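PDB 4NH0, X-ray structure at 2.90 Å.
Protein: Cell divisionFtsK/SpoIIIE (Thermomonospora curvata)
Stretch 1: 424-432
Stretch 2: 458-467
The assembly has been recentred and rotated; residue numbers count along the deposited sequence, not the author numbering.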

# COMPACT_ATOMS: atom_id res chain seq x y z
N ASP A 424 22.36 1.76 32.65
CA ASP A 424 23.73 2.27 32.62
C ASP A 424 23.82 3.50 31.73
O ASP A 424 23.07 3.64 30.77
N GLU A 425 24.75 4.39 32.06
CA GLU A 425 25.00 5.61 31.30
C GLU A 425 23.76 6.48 31.15
O GLU A 425 23.48 7.01 30.08
N PHE A 426 23.01 6.63 32.24
CA PHE A 426 21.80 7.44 32.22
C PHE A 426 22.13 8.92 32.09
O PHE A 426 21.28 9.73 31.71
N SER A 427 23.37 9.28 32.43
CA SER A 427 23.81 10.66 32.36
C SER A 427 23.85 11.16 30.92
O SER A 427 23.29 12.21 30.60
N GLU A 428 24.52 10.41 30.05
CA GLU A 428 24.61 10.79 28.64
C GLU A 428 23.36 10.37 27.88
O GLU A 428 23.25 10.59 26.68
N LEU A 429 22.41 9.76 28.60
CA LEU A 429 21.10 9.46 28.03
C LEU A 429 20.21 10.69 28.18
O LEU A 429 19.52 11.08 27.24
N LEU A 430 20.24 11.29 29.37
CA LEU A 430 19.45 12.48 29.64
C LEU A 430 19.96 13.68 28.86
O LEU A 430 19.19 14.59 28.53
N SER A 431 21.25 13.69 28.56
CA SER A 431 21.83 14.77 27.76
C SER A 431 21.52 14.56 26.28
O SER A 431 21.86 15.39 25.44
N ALA A 432 20.85 13.45 25.98
CA ALA A 432 20.39 13.17 24.63
C ALA A 432 18.88 13.40 24.54
O ALA A 432 18.42 14.16 23.69
N SER A 458 26.20 5.44 35.88
CA SER A 458 26.86 6.25 34.86
C SER A 458 28.36 6.28 35.05
O SER A 458 28.86 6.16 36.17
N GLN A 459 29.08 6.46 33.94
CA GLN A 459 30.52 6.63 33.98
C GLN A 459 30.88 7.94 34.67
O GLN A 459 31.81 8.00 35.47
N ARG A 460 30.13 8.98 34.35
CA ARG A 460 30.35 10.30 34.94
C ARG A 460 29.04 11.07 35.09
O ARG A 460 28.12 10.89 34.30
N LEU A 461 28.98 11.93 36.09
CA LEU A 461 27.77 12.66 36.43
C LEU A 461 28.00 14.16 36.60
O LEU A 461 29.09 14.60 36.96
N GLU A 462 26.96 14.95 36.31
CA GLU A 462 26.94 16.37 36.68
C GLU A 462 25.66 16.64 37.47
O GLU A 462 24.62 16.02 37.24
N GLU A 463 25.75 17.58 38.42
CA GLU A 463 24.73 17.77 39.46
C GLU A 463 23.32 18.04 38.94
O GLU A 463 22.33 17.68 39.60
N GLY A 464 23.23 18.65 37.77
CA GLY A 464 21.95 19.00 37.20
C GLY A 464 21.10 17.80 36.83
O GLY A 464 19.87 17.88 36.81
N LYS A 465 21.75 16.67 36.55
CA LYS A 465 21.07 15.47 36.08
C LYS A 465 20.15 14.86 37.14
O LYS A 465 19.21 14.14 36.80
N LEU A 466 20.43 15.13 38.41
CA LEU A 466 19.68 14.52 39.50
C LEU A 466 18.53 15.40 39.98
O LEU A 466 18.13 15.33 41.14
N ARG A 467 18.01 16.23 39.09
CA ARG A 467 16.91 17.13 39.45
C ARG A 467 15.62 16.35 39.71
O ARG A 467 15.13 15.62 38.85

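The contact between residues 424-432 and 458-467 is a small, mixed one, in which a short helical turn is held to an irregular segment by a lysine and a serine that bond to main-chain oxygens, beside a modest apolar cluster around one phenylalanine. It illustrates a general principle: polar side chains can fasten one backbone to another. About 498 Å² is buried, both sides summed, and the nearest CA atoms across the stretches are those of Glu425 and Ser458, 4.1 Å apart.

Lys465, in a 3-10 segment, has the largest covered area of any residue here, and its CA-to-CB bond points toward the helical turn. Its first two chi angles are both m, followed by t and p, a bent course that brings the ammonium group to the backbone of the turn. There Lys465 NZ donates a hydrogen bond to Ser427 O at 2.8 Å, and a weak one to Ser427 OG at 3.1 Å. The same carbonyl also accepts the helical bond from Ser431 N, 3.2 Å from Ser427 O, so the lysine adds to the intrahelical bonding without replacing it. The aliphatic part of the lysine is not idle: Lys465 CD lies 4.2 Å from CB of Leu430, a leucine in the m, t rotamer that also points toward the other stretch and brings its CD1 to 3.8 Å from Lys465 O. Ser431, which is exposed, places its CB 3.9 Å from Lys465 NZ.

Ser427 likewise points inward, and its t rotamer places the hydroxyl between two partners. While Ser427 OG accepts a weak bond from the lysine, it donates a weak hydrogen bond to Arg460 O at 3.1 Å. That carbonyl is shared, because Ser458 OG, also on a t rotamer, donates to Arg460 O at 2.6 Å within its own stretch. The two serines therefore converge on one acceptor, and they also touch, with Ser427 CB 3.2 Å from Ser458 OG. The side chain of Arg460 itself leads away, so its contribution to this network is made through the backbone.

The apolar component centres on Phe426, whose CA-to-CB bond runs sideways although its p rotamer carries the ring nearer to the other stretch. Leu461 CD1 approaches Phe426 CZ at 3.5 Å, and Leu466 CD2 lies at the ring edge, 4.1 Å from Phe426 CZ. Ser458 CB adds a contact of 3.6 Å to Phe426 CE1, so this serine meets the ring with its carbon while its hydroxyl serves the polar network.

Glu425 shows how a side chain can start in one direction and finish in another. Its CA-to-CB bond points away, yet m rotamers at chi1 and chi2 return the carboxylate to the neighbouring segment, where Glu425 OE1 accepts a weak hydrogen bond from Gln459 N at 3.2 Å and lies 3.1 Å from Gln459 CB.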

# COMPACT_ATOMS: atom_id res chain seq x y z
CB ASP A 424 24.69 1.18 32.13
CG ASP A 424 26.13 1.44 32.55
OD1 ASP A 424 26.45 2.59 32.91
OD2 ASP A 424 26.93 0.49 32.53
CB GLU A 425 25.55 5.27 29.91
CG GLU A 425 26.91 4.59 29.94
CD GLU A 425 27.96 5.42 30.65
OE1 GLU A 425 28.92 4.83 31.18
OE2 GLU A 425 27.82 6.66 30.67
CB PHE A 426 20.96 7.20 33.48
CG PHE A 426 21.49 7.89 34.70
CD1 PHE A 426 22.59 7.39 35.38
CD2 PHE A 426 20.88 9.04 35.17
CE1 PHE A 426 23.07 8.03 36.50
CE2 PHE A 426 21.36 9.68 36.30
CZ PHE A 426 22.45 9.18 36.96
CB SER A 427 25.19 10.82 33.00
OG SER A 427 25.66 12.15 32.90
CB GLU A 428 25.86 10.18 28.00
CG GLU A 428 26.91 11.22 27.63
CD GLU A 428 28.14 10.61 26.99
OE1 GLU A 428 28.26 9.37 27.00
OE2 GLU A 428 28.98 11.37 26.46
CB LEU A 429 20.48 8.24 28.72
CG LEU A 429 19.16 7.69 28.17
CD1 LEU A 429 19.08 6.19 28.41
CD2 LEU A 429 17.95 8.38 28.80
CB LEU A 430 19.46 12.79 31.14
CG LEU A 430 18.67 11.83 32.04
CD1 LEU A 430 18.76 12.26 33.49
CD2 LEU A 430 17.22 11.76 31.59
CB SER A 431 23.35 14.85 27.97
OG SER A 431 24.00 13.72 27.43
CB ALA A 432 20.73 11.74 24.23
CB SER A 458 26.30 7.67 34.85
OG SER A 458 27.07 8.49 33.99
CB GLN A 459 31.10 6.59 32.57
CG GLN A 459 32.60 6.76 32.49
CD GLN A 459 33.12 6.68 31.07
OE1 GLN A 459 32.86 5.70 30.37
NE2 GLN A 459 33.84 7.70 30.64
CB ARG A 460 31.35 11.10 34.10
CG ARG A 460 31.63 12.48 34.66
CD ARG A 460 32.78 13.17 33.97
NE ARG A 460 33.65 12.25 33.25
CZ ARG A 460 34.65 12.64 32.48
NH1 ARG A 460 34.91 13.93 32.33
NH2 ARG A 460 35.40 11.74 31.85
CB LEU A 461 27.17 12.09 37.72
CG LEU A 461 25.71 12.38 38.02
CD1 LEU A 461 24.82 11.69 37.01
CD2 LEU A 461 25.36 11.95 39.44
CB GLU A 462 27.02 17.27 35.44
CG GLU A 462 27.72 16.64 34.24
CD GLU A 462 28.38 17.68 33.36
OE1 GLU A 462 28.10 18.88 33.56
OE2 GLU A 462 29.17 17.30 32.47
CB GLU A 463 25.17 18.89 40.42
CG GLU A 463 25.30 20.28 39.80
CD GLU A 463 25.77 21.32 40.81
OE1 GLU A 463 25.55 21.10 42.02
OE2 GLU A 463 26.37 22.34 40.40
CB LYS A 465 22.08 14.43 35.63
CG LYS A 465 22.98 14.89 34.49
CD LYS A 465 22.18 15.16 33.23
CE LYS A 465 23.08 15.62 32.10
NZ LYS A 465 24.12 14.61 31.77
CB LEU A 466 20.61 14.21 40.67
CG LEU A 466 21.87 13.40 40.35
CD1 LEU A 466 22.66 13.11 41.61
CD2 LEU A 466 21.51 12.11 39.62
CB ARG A 467 16.70 18.19 38.35
CG ARG A 467 16.37 17.64 36.97
CD ARG A 467 16.17 18.77 35.97
NE ARG A 467 15.04 19.62 36.33
CZ ARG A 467 14.69 20.72 35.67
NH1 ARG A 467 15.39 21.12 34.62
NH2 ARG A 467 13.64 21.43 36.07